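Local structure of Alpha/beta hydrolase (Novosphingobium aromaticivorans, 3BWX) at residues A[258-263]-A[269-274]; A[232-237]-A[244-249]; A[98-103]-A[279-284]; A[125-130]-A[220-225]. The protein probably acts as a hydrolase of the alpha/beta hydrolase family, its natural substrate being unknown, and binds calcium in the crystal. The protein carries 1 engineered substitution. All coordinates share one frame; numbering follows the deposited sequence.

Contact 1: A[258-263]-A[269-274]; sequences VTLPRI and LDEPES. With EDO (1,2-ethanediol), chain F; EDO (1,2-ethanediol), chain H.
The carboxylate of Glu271, which meets Ile263 CD1 across the contact, has its OE1 held by two groups of its own segment. Ser274 OG donates to Glu271 OE1 over 2.7 Å, arriving on the anti side and 31° out of the carboxylate plane, while Leu269 N adds a weak bond. Its other oxygen, OE2, accepts from Thr268 N. These bonds depend on a bend in the Glu271 chain at chi2 (81°), which folds the acid back over the start of helix 272-282, where Glu271 is the N-cap residue. From the opposite direction comes Ile263, whose CD1 abuts Glu271 OE2 at 3.4 Å. Replacing Glu271 by an alanine would probably leave Ser274 OG and the amides of Leu269 and Thr268 without the carboxylate that accepts from them and uncover Ile263 CD1. The contact closes the link between the last strand of the alpha/beta hydrolase sheet and the C-terminal helix; a type II turn from Leu260 to Ile263, with Pro261 and Arg262 at its centre, follows the strand. Leu260 supplies the apolar part: its branched end straddles Ser274 OG, 3.4 Å from CD1, and the same methyl lies 3.7 Å from Glu273 CB as the two side chains slide past each other. Farther out, the extended Glu273 lays OE1 3.2 Å from Pro261 CD. A water donates to Glu273 OE1 and also to Thr259 O, each at 2.7 Å, tying helix to strand through solvent.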
loop_
_atom_site.group_PDB
_atom_site.type_symbol
_atom_site.label_atom_id
_atom_site.label_comp_id
_atom_site.label_asym_id
_atom_site.label_seq_id
_atom_site.Cartn_x
_atom_site.Cartn_y
_atom_site.Cartn_z
ATOM N N VAL A 258 -14.639 -8.505 -2.121
ATOM C CA VAL A 258 -14.045 -9.779 -2.588
ATOM C C VAL A 258 -13.146 -10.332 -1.508
ATOM O O VAL A 258 -12.227 -9.652 -1.048
ATOM C CB VAL A 258 -13.312 -9.583 -3.927
ATOM C CG1 VAL A 258 -12.541 -10.865 -4.308
ATOM C CG2 VAL A 258 -14.292 -9.086 -5.010
ATOM N N THR A 259 -13.412 -11.557 -1.086
ATOM C CA THR A 259 -12.565 -12.214 -0.111
ATOM C C THR A 259 -11.689 -13.236 -0.824
ATOM O O THR A 259 -12.194 -14.060 -1.577
ATOM C CB THR A 259 -13.400 -12.904 0.970
ATOM O OG1 THR A 259 -14.170 -11.905 1.680
ATOM C CG2 THR A 259 -12.488 -13.702 1.939
ATOM N N LEU A 260 -10.378 -13.167 -0.575
ATOM C CA LEU A 260 -9.360 -14.044 -1.169
ATOM C C LEU A 260 -9.177 -15.251 -0.276
ATOM O O LEU A 260 -8.803 -15.124 0.887
ATOM C CB LEU A 260 -8.029 -13.313 -1.389
ATOM C CG LEU A 260 -7.852 -12.319 -2.533
ATOM C CD1 LEU A 260 -8.224 -12.983 -3.924
ATOM C CD2 LEU A 260 -8.598 -11.041 -2.271
ATOM N N PRO A 261 -9.488 -16.443 -0.798
ATOM C CA PRO A 261 -9.345 -17.652 0.057
ATOM C C PRO A 261 -7.934 -17.952 0.546
ATOM O O PRO A 261 -6.955 -17.758 -0.203
ATOM C CB PRO A 261 -9.825 -18.787 -0.861
ATOM C CG PRO A 261 -10.668 -18.103 -1.890
ATOM C CD PRO A 261 -10.057 -16.743 -2.116
ATOM N N ARG A 262 -7.836 -18.396 1.799
ATOM C CA ARG A 262 -6.606 -18.955 2.377
ATOM C C ARG A 262 -5.428 -17.976 2.459
ATOM O O ARG A 262 -4.276 -18.400 2.512
ATOM C CB ARG A 262 -6.169 -20.215 1.614
ATOM C CG ARG A 262 -7.295 -21.227 1.549
ATOM C CD ARG A 262 -6.892 -22.700 1.541
ATOM N NE ARG A 262 -5.490 -23.053 1.797
ATOM C CZ ARG A 262 -5.037 -23.588 2.937
ATOM N NH1 ARG A 262 -5.850 -23.838 3.949
ATOM N NH2 ARG A 262 -3.757 -23.897 3.063
ATOM N N ILE A 263 -5.700 -16.681 2.459
ATOM C CA ILE A 263 -4.637 -15.739 2.673
ATOM C C ILE A 263 -5.099 -14.682 3.655
ATOM O O ILE A 263 -6.291 -14.432 3.815
ATOM C CB ILE A 263 -4.084 -15.092 1.363
ATOM C CG1 ILE A 263 -5.079 -14.158 0.724
ATOM C CG2 ILE A 263 -3.586 -16.110 0.316
ATOM C CD1 ILE A 263 -4.500 -13.460 -0.525
ATOM N N LEU A 269 -2.436 -8.668 -4.665
ATOM C CA LEU A 269 -3.093 -8.157 -5.873
ATOM C C LEU A 269 -2.616 -8.866 -7.143
ATOM O O LEU A 269 -2.986 -8.470 -8.267
ATOM C CB LEU A 269 -2.920 -6.615 -5.974
ATOM C CG LEU A 269 -3.327 -5.838 -4.724
ATOM C CD1 LEU A 269 -3.147 -4.349 -4.910
ATOM C CD2 LEU A 269 -4.750 -6.147 -4.277
ATOM N N ASP A 270 -1.776 -9.888 -6.977
ATOM C CA ASP A 270 -1.381 -10.785 -8.094
ATOM C C ASP A 270 -2.244 -12.057 -8.206
ATOM O O ASP A 270 -2.109 -12.830 -9.153
ATOM C CB ASP A 270 0.090 -11.176 -8.006
ATOM C CG ASP A 270 1.030 -9.986 -7.976
ATOM O OD1 ASP A 270 0.721 -8.872 -8.492
ATOM O OD2 ASP A 270 2.102 -10.186 -7.407
ATOM N N GLU A 271 -3.094 -12.290 -7.210
ATOM C CA GLU A 271 -4.081 -13.368 -7.291
ATOM C C GLU A 271 -5.057 -13.150 -8.452
ATOM O O GLU A 271 -5.519 -12.018 -8.667
ATOM C CB GLU A 271 -4.930 -13.443 -6.011
ATOM C CG GLU A 271 -4.155 -13.559 -4.700
ATOM C CD GLU A 271 -3.594 -12.261 -4.132
ATOM O OE1 GLU A 271 -4.007 -11.152 -4.541
ATOM O OE2 GLU A 271 -2.740 -12.401 -3.217
ATOM N N PRO A 272 -5.364 -14.210 -9.210
ATOM C CA PRO A 272 -6.325 -14.013 -10.294
ATOM C C PRO A 272 -7.629 -13.329 -9.905
ATOM O O PRO A 272 -8.132 -12.446 -10.638
ATOM C CB PRO A 272 -6.605 -15.425 -10.780
ATOM C CG PRO A 272 -5.299 -16.144 -10.487
ATOM C CD PRO A 272 -4.860 -15.596 -9.174
ATOM N N GLU A 273 -8.168 -13.722 -8.756
ATOM C CA GLU A 273 -9.410 -13.124 -8.290
ATOM C C GLU A 273 -9.232 -11.605 -7.983
ATOM O O GLU A 273 -10.179 -10.827 -8.158
ATOM C CB GLU A 273 -9.948 -13.883 -7.096
ATOM C CG GLU A 273 -10.501 -15.245 -7.508
ATOM C CD GLU A 273 -10.561 -16.295 -6.416
ATOM O OE1 GLU A 273 -10.216 -16.024 -5.235
ATOM O OE2 GLU A 273 -10.976 -17.418 -6.759
ATOM N N SER A 274 -8.060 -11.210 -7.466
ATOM C CA SER A 274 -7.794 -9.813 -7.184
ATOM C C SER A 274 -7.703 -9.040 -8.475
ATOM O O SER A 274 -8.216 -7.925 -8.590
ATOM C CB SER A 274 -6.462 -9.648 -6.432
ATOM O OG SER A 274 -6.500 -10.271 -5.142
HETATM C C1 EDO F . 0.100 -15.123 -5.222
HETATM O O1 EDO F . 0.031 -13.716 -4.971
HETATM C C2 EDO F . -0.812 -15.459 -6.363
HETATM O O2 EDO F . -0.088 -15.107 -7.543
HETATM C C1 EDO H . 3.506 -12.338 -4.927
HETATM O O1 EDO H . 3.332 -12.235 -6.359
HETATM C C2 EDO H . 4.147 -13.671 -4.528
HETATM O O2 EDO H . 3.221 -14.714 -4.869
HETATM O O HOH W 1 -12.157 -14.457 -4.291
#

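Contact 2: A[232-237]-A[244-249]; sequences VLRGET and QTAAKM
Two torsion patterns bring the groups together: Met249, a selenomethionine here, runs out along chi2 (161°) and then bends at chi3 (88°), whereas Arg234 is extended from CG to NE, with chi1 at -179° placing CG opposite the backbone N. The bend carries the Met249 methyl across the end of Val232 at about a right angle. There CE sits over the fork of the valine, 3.8 Å from Val232 CG1 and 3.9 Å from Val232 CG2, so both branches share one methyl. One helical turn earlier, Ala246 points its CB at the aliphatic part of Arg234, meeting CD at 3.7 Å. The arginine therefore packs with its methylenes and keeps its polar end for other partners: NE bonds to Leu241 O in the connecting loop, and NH1 and NH2 both make weak bonds to Glu236 O, the shorter being 2.9 Å from NH1. These carbonyls, Leu241 O and, more weakly, Glu236 O, limit how the guanidinium group can turn. The contact illustrates the beta-alpha-beta crossover: strand 230-235 leads through helix 243-250 into strand 255-260, parallel to the first and next to it in the sheet. Ala246 also touches Leu257 of that following strand, and Met249 reaches Leu127 of strand 122-128 as well as Trp219 and Phe222 of helix 219-225, so the helix straddles three strands and leans on its neighbour.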
loop_
_atom_site.group_PDB
_atom_site.type_symbol
_atom_site.label_atom_id
_atom_site.label_comp_id
_atom_site.label_asym_id
_atom_site.label_seq_id
_atom_site.Cartn_x
_atom_site.Cartn_y
_atom_site.Cartn_z
ATOM N N VAL A 232 -13.533 -3.415 -2.054
ATOM C CA VAL A 232 -12.822 -3.809 -0.851
ATOM C C VAL A 232 -12.325 -5.242 -1.034
ATOM O O VAL A 232 -13.140 -6.143 -1.266
ATOM C CB VAL A 232 -13.686 -3.698 0.399
ATOM C CG1 VAL A 232 -12.855 -4.065 1.639
ATOM C CG2 VAL A 232 -14.243 -2.320 0.560
ATOM N N LEU A 233 -11.033 -5.467 -0.975
ATOM C CA LEU A 233 -10.441 -6.790 -0.959
ATOM C C LEU A 233 -10.117 -7.162 0.485
ATOM O O LEU A 233 -9.612 -6.371 1.277
ATOM C CB LEU A 233 -9.150 -6.835 -1.842
ATOM C CG LEU A 233 -9.346 -6.608 -3.357
ATOM C CD1 LEU A 233 -8.056 -6.263 -4.085
ATOM C CD2 LEU A 233 -10.034 -7.813 -4.012
ATOM N N ARG A 234 -10.350 -8.400 0.854
ATOM C CA ARG A 234 -10.050 -8.883 2.189
ATOM C C ARG A 234 -9.388 -10.257 2.074
ATOM O O ARG A 234 -9.907 -11.134 1.362
ATOM C CB ARG A 234 -11.342 -9.022 3.036
ATOM C CG ARG A 234 -11.042 -9.495 4.419
ATOM C CD ARG A 234 -12.247 -9.733 5.275
ATOM N NE ARG A 234 -11.691 -10.269 6.508
ATOM C CZ ARG A 234 -11.626 -11.548 6.875
ATOM N NH1 ARG A 234 -12.270 -12.514 6.209
ATOM N NH2 ARG A 234 -10.969 -11.873 7.968
ATOM N N GLY A 235 -8.300 -10.476 2.814
ATOM C CA GLY A 235 -7.800 -11.814 3.001
ATOM C C GLY A 235 -8.695 -12.603 3.947
ATOM O O GLY A 235 -8.981 -12.106 5.031
ATOM N N GLU A 236 -9.083 -13.827 3.559
ATOM C CA GLU A 236 -9.987 -14.642 4.359
ATOM C C GLU A 236 -9.556 -14.733 5.829
ATOM O O GLU A 236 -10.402 -14.718 6.740
ATOM C CB GLU A 236 -10.039 -16.031 3.773
ATOM C CG GLU A 236 -11.029 -16.955 4.494
ATOM C CD GLU A 236 -11.241 -18.235 3.726
ATOM O OE1 GLU A 236 -10.221 -18.886 3.422
ATOM O OE2 GLU A 236 -12.411 -18.560 3.448
ATOM N N THR A 237 -8.247 -14.806 6.062
ATOM C CA THR A 237 -7.701 -14.980 7.400
ATOM C C THR A 237 -7.071 -13.718 7.996
ATOM O O THR A 237 -6.336 -13.773 8.983
ATOM C CB THR A 237 -6.683 -16.142 7.451
ATOM O OG1 THR A 237 -5.458 -15.753 6.837
ATOM C CG2 THR A 237 -7.230 -17.366 6.735
ATOM N N GLN A 244 -16.491 -9.418 9.772
ATOM C CA GLN A 244 -17.603 -8.607 10.225
ATOM C C GLN A 244 -17.512 -7.153 9.735
ATOM O O GLN A 244 -18.481 -6.597 9.226
ATOM C CB GLN A 244 -17.712 -8.662 11.762
ATOM C CG GLN A 244 -19.127 -8.445 12.215
ATOM C CD GLN A 244 -19.320 -8.345 13.738
ATOM O OE1 GLN A 244 -18.709 -9.064 14.519
ATOM N NE2 GLN A 244 -20.194 -7.441 14.145
ATOM N N THR A 245 -16.345 -6.541 9.893
ATOM C CA THR A 245 -16.135 -5.157 9.452
ATOM C C THR A 245 -16.283 -5.026 7.929
ATOM O O THR A 245 -16.908 -4.083 7.398
ATOM C CB THR A 245 -14.737 -4.669 9.898
ATOM O OG1 THR A 245 -14.652 -4.672 11.343
ATOM C CG2 THR A 245 -14.463 -3.284 9.358
ATOM N N ALA A 246 -15.712 -5.988 7.220
ATOM C CA ALA A 246 -15.834 -6.054 5.744
ATOM C C ALA A 246 -17.283 -6.169 5.290
ATOM O O ALA A 246 -17.676 -5.502 4.363
ATOM C CB ALA A 246 -14.964 -7.176 5.147
ATOM N N ALA A 247 -18.089 -6.998 5.951
ATOM C CA ALA A 247 -19.520 -7.111 5.582
ATOM C C ALA A 247 -20.261 -5.791 5.868
ATOM O O ALA A 247 -21.089 -5.379 5.070
ATOM C CB ALA A 247 -20.194 -8.281 6.281
ATOM N N LYS A 248 -19.914 -5.103 6.953
ATOM C CA LYS A 248 -20.445 -3.750 7.192
ATOM C C LYS A 248 -20.059 -2.755 6.094
ATOM O O LYS A 248 -20.889 -2.007 5.623
ATOM C CB LYS A 248 -20.067 -3.251 8.587
ATOM C CG LYS A 248 -20.812 -3.938 9.708
ATOM C CD LYS A 248 -20.092 -3.725 11.021
ATOM C CE LYS A 248 -20.960 -4.168 12.212
ATOM N NZ LYS A 248 -20.287 -3.830 13.497
HETATM N N MSE A 249 -18.792 -2.773 5.674
HETATM C CA MSE A 249 -18.346 -1.966 4.531
HETATM C C MSE A 249 -19.173 -2.285 3.270
HETATM O O MSE A 249 -19.684 -1.380 2.570
HETATM C CB MSE A 249 -16.832 -2.184 4.296
HETATM C CG MSE A 249 -15.960 -1.642 5.418
HETATM SE SE MSE A 249 -14.203 -2.436 5.394
HETATM C CE MSE A 249 -13.305 -1.215 4.186
#

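Contact 3: A[98-103]-A[279-284]; sequences RFVAIG and GRLLER
Val100 of strand 99-104 and Leu282 of helix 272-282 make the closest backbone approach, with their CA atoms 8.1 Å apart, a gap that side chains fill. One valine methyl does the touching. With CG1 lying opposite the backbone N (chi1 172°), Val100 turns this branch toward the helix, where it meets Leu282 CD2 at 3.9 Å; the two side chains cross at about a right angle. Leu282 does not leave its backbone pointing at the strand, but its branched end swings nearer and delivers CD2. Leu281, one residue earlier, does aim at the sheet, yet its CD1 remains at a looser 4.4 Å from Val100 CG1. The two leucines thus share a single valine branch in a small, wholly apolar and buried contact between residues far apart in sequence. It shows how the C-terminal helix of an alpha/beta hydrolase is laid back against the middle of the sheet. Leu281 also rests on Ala124 and Val126 of strand 122-128, Leu282 on Leu52 of helix 46-52, and Val100 on Val32 of strand 32-35, so this part of the helix lies over adjoining central strands, with helix 46-52 beside it.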
loop_
_atom_site.group_PDB
_atom_site.type_symbol
_atom_site.label_atom_id
_atom_site.label_comp_id
_atom_site.label_asym_id
_atom_site.label_seq_id
_atom_site.Cartn_x
_atom_site.Cartn_y
_atom_site.Cartn_z
ATOM N N ARG A 98 -8.185 14.281 -10.687
ATOM C CA ARG A 98 -9.079 13.126 -10.508
ATOM C C ARG A 98 -8.258 11.885 -10.751
ATOM O O ARG A 98 -7.436 11.867 -11.661
ATOM C CB ARG A 98 -10.159 13.213 -11.529
ATOM C CG ARG A 98 -11.272 12.293 -11.339
ATOM C CD ARG A 98 -12.395 12.681 -12.283
ATOM N NE ARG A 98 -13.565 11.885 -12.011
ATOM C CZ ARG A 98 -14.037 10.889 -12.759
ATOM N NH1 ARG A 98 -13.451 10.501 -13.898
ATOM N NH2 ARG A 98 -15.128 10.262 -12.331
ATOM N N PHE A 99 -8.466 10.849 -9.952
ATOM C CA PHE A 99 -7.619 9.653 -10.007
ATOM C C PHE A 99 -8.314 8.467 -9.408
ATOM O O PHE A 99 -9.254 8.602 -8.620
ATOM C CB PHE A 99 -6.256 9.867 -9.293
ATOM C CG PHE A 99 -6.372 10.327 -7.837
ATOM C CD1 PHE A 99 -6.662 11.631 -7.542
ATOM C CD2 PHE A 99 -6.223 9.440 -6.781
ATOM C CE1 PHE A 99 -6.762 12.066 -6.197
ATOM C CE2 PHE A 99 -6.330 9.873 -5.458
ATOM C CZ PHE A 99 -6.613 11.181 -5.180
ATOM N N VAL A 100 -7.856 7.286 -9.813
ATOM C CA VAL A 100 -8.220 6.033 -9.141
ATOM C C VAL A 100 -7.176 5.797 -8.072
ATOM O O VAL A 100 -5.976 6.084 -8.282
ATOM C CB VAL A 100 -8.269 4.863 -10.154
ATOM C CG1 VAL A 100 -8.443 3.523 -9.441
ATOM C CG2 VAL A 100 -9.346 5.142 -11.253
ATOM N N ALA A 101 -7.628 5.362 -6.904
ATOM C CA ALA A 101 -6.731 5.096 -5.790
ATOM C C ALA A 101 -6.797 3.617 -5.445
ATOM O O ALA A 101 -7.902 3.076 -5.208
ATOM C CB ALA A 101 -7.122 5.967 -4.570
ATOM N N ILE A 102 -5.651 2.932 -5.385
ATOM C CA ILE A 102 -5.540 1.535 -4.917
ATOM C C ILE A 102 -4.643 1.573 -3.688
ATOM O O ILE A 102 -3.481 1.833 -3.848
ATOM C CB ILE A 102 -4.951 0.584 -5.998
ATOM C CG1 ILE A 102 -5.820 0.587 -7.252
ATOM C CG2 ILE A 102 -4.758 -0.796 -5.357
ATOM C CD1 ILE A 102 -5.358 -0.375 -8.369
ATOM N N GLY A 103 -5.166 1.317 -2.482
ATOM C CA GLY A 103 -4.417 1.497 -1.242
ATOM C C GLY A 103 -4.397 0.242 -0.388
ATOM O O GLY A 103 -5.468 -0.327 -0.067
ATOM N N GLY A 279 -10.204 -5.208 -12.250
ATOM C CA GLY A 279 -10.725 -4.947 -13.584
ATOM C C GLY A 279 -12.190 -4.530 -13.542
ATOM O O GLY A 279 -12.608 -3.613 -14.225
ATOM N N ARG A 280 -12.997 -5.199 -12.734
ATOM C CA ARG A 280 -14.411 -4.830 -12.588
ATOM C C ARG A 280 -14.576 -3.437 -12.020
ATOM O O ARG A 280 -15.454 -2.681 -12.458
ATOM C CB ARG A 280 -15.149 -5.819 -11.730
ATOM C CG ARG A 280 -15.260 -7.221 -12.332
ATOM C CD ARG A 280 -16.296 -8.092 -11.555
ATOM N NE ARG A 280 -15.981 -8.268 -10.128
ATOM C CZ ARG A 280 -15.126 -9.174 -9.667
ATOM N NH1 ARG A 280 -14.566 -9.994 -10.530
ATOM N NH2 ARG A 280 -14.857 -9.282 -8.375
ATOM N N LEU A 281 -13.710 -3.092 -11.080
ATOM C CA LEU A 281 -13.743 -1.754 -10.409
ATOM C C LEU A 281 -13.404 -0.681 -11.406
ATOM O O LEU A 281 -14.106 0.317 -11.544
ATOM C CB LEU A 281 -12.862 -1.762 -9.162
ATOM C CG LEU A 281 -12.683 -0.485 -8.332
ATOM C CD1 LEU A 281 -11.699 0.570 -8.923
ATOM C CD2 LEU A 281 -14.068 0.129 -8.107
ATOM N N LEU A 282 -12.384 -0.963 -12.204
ATOM C CA LEU A 282 -11.896 0.008 -13.190
ATOM C C LEU A 282 -12.939 0.283 -14.281
ATOM O O LEU A 282 -12.952 1.382 -14.871
ATOM C CB LEU A 282 -10.571 -0.447 -13.827
ATOM C CG LEU A 282 -9.384 -0.367 -12.864
ATOM C CD1 LEU A 282 -8.109 -1.057 -13.446
ATOM C CD2 LEU A 282 -9.124 1.086 -12.466
ATOM N N GLU A 283 -13.814 -0.692 -14.564
ATOM C CA GLU A 283 -14.920 -0.476 -15.531
ATOM C C GLU A 283 -15.925 0.535 -15.044
ATOM O O GLU A 283 -16.688 1.054 -15.849
ATOM C CB GLU A 283 -15.664 -1.756 -15.841
ATOM C CG GLU A 283 -14.830 -2.774 -16.507
ATOM C CD GLU A 283 -15.599 -4.008 -16.873
ATOM O OE1 GLU A 283 -16.321 -4.565 -16.002
ATOM O OE2 GLU A 283 -15.462 -4.435 -18.040
ATOM N N ARG A 284 -15.937 0.852 -13.756
ATOM C CA ARG A 284 -16.952 1.709 -13.162
ATOM C C ARG A 284 -16.453 3.137 -13.171
ATOM O O ARG A 284 -17.158 4.028 -12.763
ATOM C CB ARG A 284 -17.277 1.234 -11.740
ATOM C CG ARG A 284 -17.891 -0.161 -11.684
ATOM C CD ARG A 284 -17.816 -0.767 -10.294
ATOM N NE ARG A 284 -18.634 0.010 -9.391
ATOM C CZ ARG A 284 -18.628 -0.100 -8.055
ATOM N NH1 ARG A 284 -17.870 -0.994 -7.410
ATOM N NH2 ARG A 284 -19.443 0.681 -7.367
#

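Contact 4: A[125-130]-A[220-225]; sequences AVLNDV and PLFDAL
Leu127 and Leu225 reach toward each other tip to tip, and the rest of the contact is arranged round that meeting. Leu225 CD2 comes up against the fork of Leu127, 3.9 Å from CG, with both leucine methyls at a similar distance. Its other methyl, CD1, is turned along the strand to Ala125, whose CB lies 3.7 Å away; chi1 (-176°) sets CG opposite the backbone N, and chi2 (59°) then sends CD1 to Ala125 and CD2 to Leu127. Phe222 comes in from one turn earlier in the helix. Its ring offers an edge, with Leu127 CD1 near the ring plane and 4.0 Å from Phe222 CD1. Cutting Leu127 back to an alanine would probably open a gap between strand and helix, leaving Leu225 CD2 and the Phe222 edge without their common partner. Strand 125-128 and helix 220-225 run at 142°, nearer antiparallel than parallel, their axes 11.3 Å apart at closest approach, a helix layered on the central sheet, as in the three-layer alpha/beta/alpha fold of alpha/beta hydrolases. Around them, helix 106-117 adds Met112 against both leucines, Met249 of helix 243-250 touches Leu127 and Phe222, and strand 230-235 flanks Ala125 and Phe222 through Leu230.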
loop_
_atom_site.group_PDB
_atom_site.type_symbol
_atom_site.label_atom_id
_atom_site.label_comp_id
_atom_site.label_asym_id
_atom_site.label_seq_id
_atom_site.Cartn_x
_atom_site.Cartn_y
_atom_site.Cartn_z
ATOM N N ALA A 125 -11.994 3.544 -6.344
ATOM C CA ALA A 125 -10.989 3.171 -5.381
ATOM C C ALA A 125 -11.065 1.673 -5.039
ATOM O O ALA A 125 -12.094 1.010 -5.153
ATOM C CB ALA A 125 -11.070 4.006 -4.111
ATOM N N VAL A 126 -9.929 1.192 -4.564
ATOM C CA VAL A 126 -9.751 -0.138 -4.059
ATOM C C VAL A 126 -9.101 -0.033 -2.707
ATOM O O VAL A 126 -8.058 0.595 -2.610
ATOM C CB VAL A 126 -8.833 -0.968 -4.991
ATOM C CG1 VAL A 126 -8.612 -2.406 -4.389
ATOM C CG2 VAL A 126 -9.381 -1.042 -6.419
ATOM N N LEU A 127 -9.704 -0.630 -1.682
ATOM C CA LEU A 127 -9.117 -0.738 -0.341
ATOM C C LEU A 127 -8.673 -2.182 -0.210
ATOM O O LEU A 127 -9.494 -3.105 -0.279
ATOM C CB LEU A 127 -10.094 -0.382 0.781
ATOM C CG LEU A 127 -10.508 1.082 0.969
ATOM C CD1 LEU A 127 -11.591 1.172 2.066
ATOM C CD2 LEU A 127 -9.270 1.959 1.313
ATOM N N ASN A 128 -7.389 -2.383 -0.050
ATOM C CA ASN A 128 -6.845 -3.730 0.053
ATOM C C ASN A 128 -6.528 -4.059 1.496
ATOM O O ASN A 128 -5.521 -3.629 2.076
ATOM C CB ASN A 128 -5.639 -3.895 -0.809
ATOM C CG ASN A 128 -5.050 -5.276 -0.735
ATOM O OD1 ASN A 128 -5.752 -6.268 -0.498
ATOM N ND2 ASN A 128 -3.765 -5.361 -0.992
ATOM N N ASP A 129 -7.449 -4.813 2.077
ATOM C CA ASP A 129 -7.319 -5.418 3.417
ATOM C C ASP A 129 -7.135 -4.395 4.520
ATOM O O ASP A 129 -6.282 -4.519 5.413
ATOM C CB ASP A 129 -6.269 -6.545 3.483
ATOM C CG ASP A 129 -6.588 -7.580 4.566
ATOM O OD1 ASP A 129 -7.612 -8.226 4.412
ATOM O OD2 ASP A 129 -5.868 -7.684 5.577
ATOM N N VAL A 130 -7.905 -3.334 4.435
ATOM C CA VAL A 130 -7.930 -2.352 5.476
ATOM C C VAL A 130 -9.323 -1.737 5.488
ATOM O O VAL A 130 -9.984 -1.634 4.458
ATOM C CB VAL A 130 -6.838 -1.321 5.301
ATOM C CG1 VAL A 130 -7.004 -0.536 4.007
ATOM C CG2 VAL A 130 -6.729 -0.475 6.562
ATOM N N PRO A 220 -16.672 7.582 9.342
ATOM C CA PRO A 220 -16.966 8.726 8.469
ATOM C C PRO A 220 -16.039 8.858 7.281
ATOM O O PRO A 220 -16.483 9.245 6.216
ATOM C CB PRO A 220 -16.785 9.931 9.424
ATOM C CG PRO A 220 -17.164 9.382 10.752
ATOM C CD PRO A 220 -16.518 8.018 10.743
ATOM N N LEU A 221 -14.765 8.515 7.450
ATOM C CA LEU A 221 -13.798 8.571 6.351
ATOM C C LEU A 221 -14.126 7.446 5.329
ATOM O O LEU A 221 -14.108 7.644 4.116
ATOM C CB LEU A 221 -12.364 8.436 6.866
ATOM C CG LEU A 221 -11.881 9.516 7.828
ATOM C CD1 LEU A 221 -10.530 9.094 8.377
ATOM C CD2 LEU A 221 -11.741 10.844 7.125
ATOM N N PHE A 222 -14.465 6.273 5.819
ATOM C CA PHE A 222 -14.857 5.203 4.921
ATOM C C PHE A 222 -16.092 5.591 4.144
ATOM O O PHE A 222 -16.196 5.436 2.930
ATOM C CB PHE A 222 -15.119 3.907 5.709
ATOM C CG PHE A 222 -15.765 2.843 4.867
ATOM C CD1 PHE A 222 -15.022 2.081 3.959
ATOM C CD2 PHE A 222 -17.136 2.655 4.897
ATOM C CE1 PHE A 222 -15.641 1.199 3.081
ATOM C CE2 PHE A 222 -17.740 1.776 4.010
ATOM C CZ PHE A 222 -17.001 1.026 3.147
ATOM N N ASP A 223 -17.052 6.135 4.872
ATOM C CA ASP A 223 -18.341 6.430 4.244
ATOM C C ASP A 223 -18.223 7.471 3.154
ATOM O O ASP A 223 -18.883 7.353 2.096
ATOM C CB ASP A 223 -19.385 6.798 5.287
ATOM C CG ASP A 223 -20.121 5.595 5.801
ATOM O OD1 ASP A 223 -20.656 4.856 4.944
ATOM O OD2 ASP A 223 -20.222 5.372 7.027
ATOM N N ALA A 224 -17.336 8.449 3.334
ATOM C CA ALA A 224 -17.132 9.432 2.296
ATOM C C ALA A 224 -16.512 8.778 1.059
ATOM O O ALA A 224 -16.930 9.038 -0.064
ATOM C CB ALA A 224 -16.276 10.601 2.792
ATOM N N LEU A 225 -15.513 7.927 1.277
ATOM C CA LEU A 225 -14.950 7.144 0.170
ATOM C C LEU A 225 -15.987 6.269 -0.547
ATOM O O LEU A 225 -15.985 6.169 -1.783
ATOM C CB LEU A 225 -13.763 6.271 0.640
ATOM C CG LEU A 225 -12.987 5.464 -0.411
ATOM C CD1 LEU A 225 -12.351 6.348 -1.514
ATOM C CD2 LEU A 225 -11.911 4.644 0.258
#

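How the contacts relate
All four contacts hang on one sheet, whose strands 99-104, 122-128, 230-235 and 255-260 are consecutive neighbours. Contacts 3 and 4, centres about 12 Å apart, pack helices on opposite faces; Ala101 O and Val126 N, 2.8 Å apart, join their strands. Contacts 4 and 2 meet at Asp129, whose OD1 takes Gly235 N at 2.8 Å, and contacts 2 and 1 where Leu260 N bonds Arg234 O. Contacts 1 and 3 share helix 272-282. Asp129 OD2 also bonds His265 ND1; with the unconfirmed nucleophile-elbow pattern at Ser105, this suggests that the active site may lie here, but a triad acid is not established. The annotated calcium site lies apart; a bound calcium is about 11 Å from the Leu282 side chain.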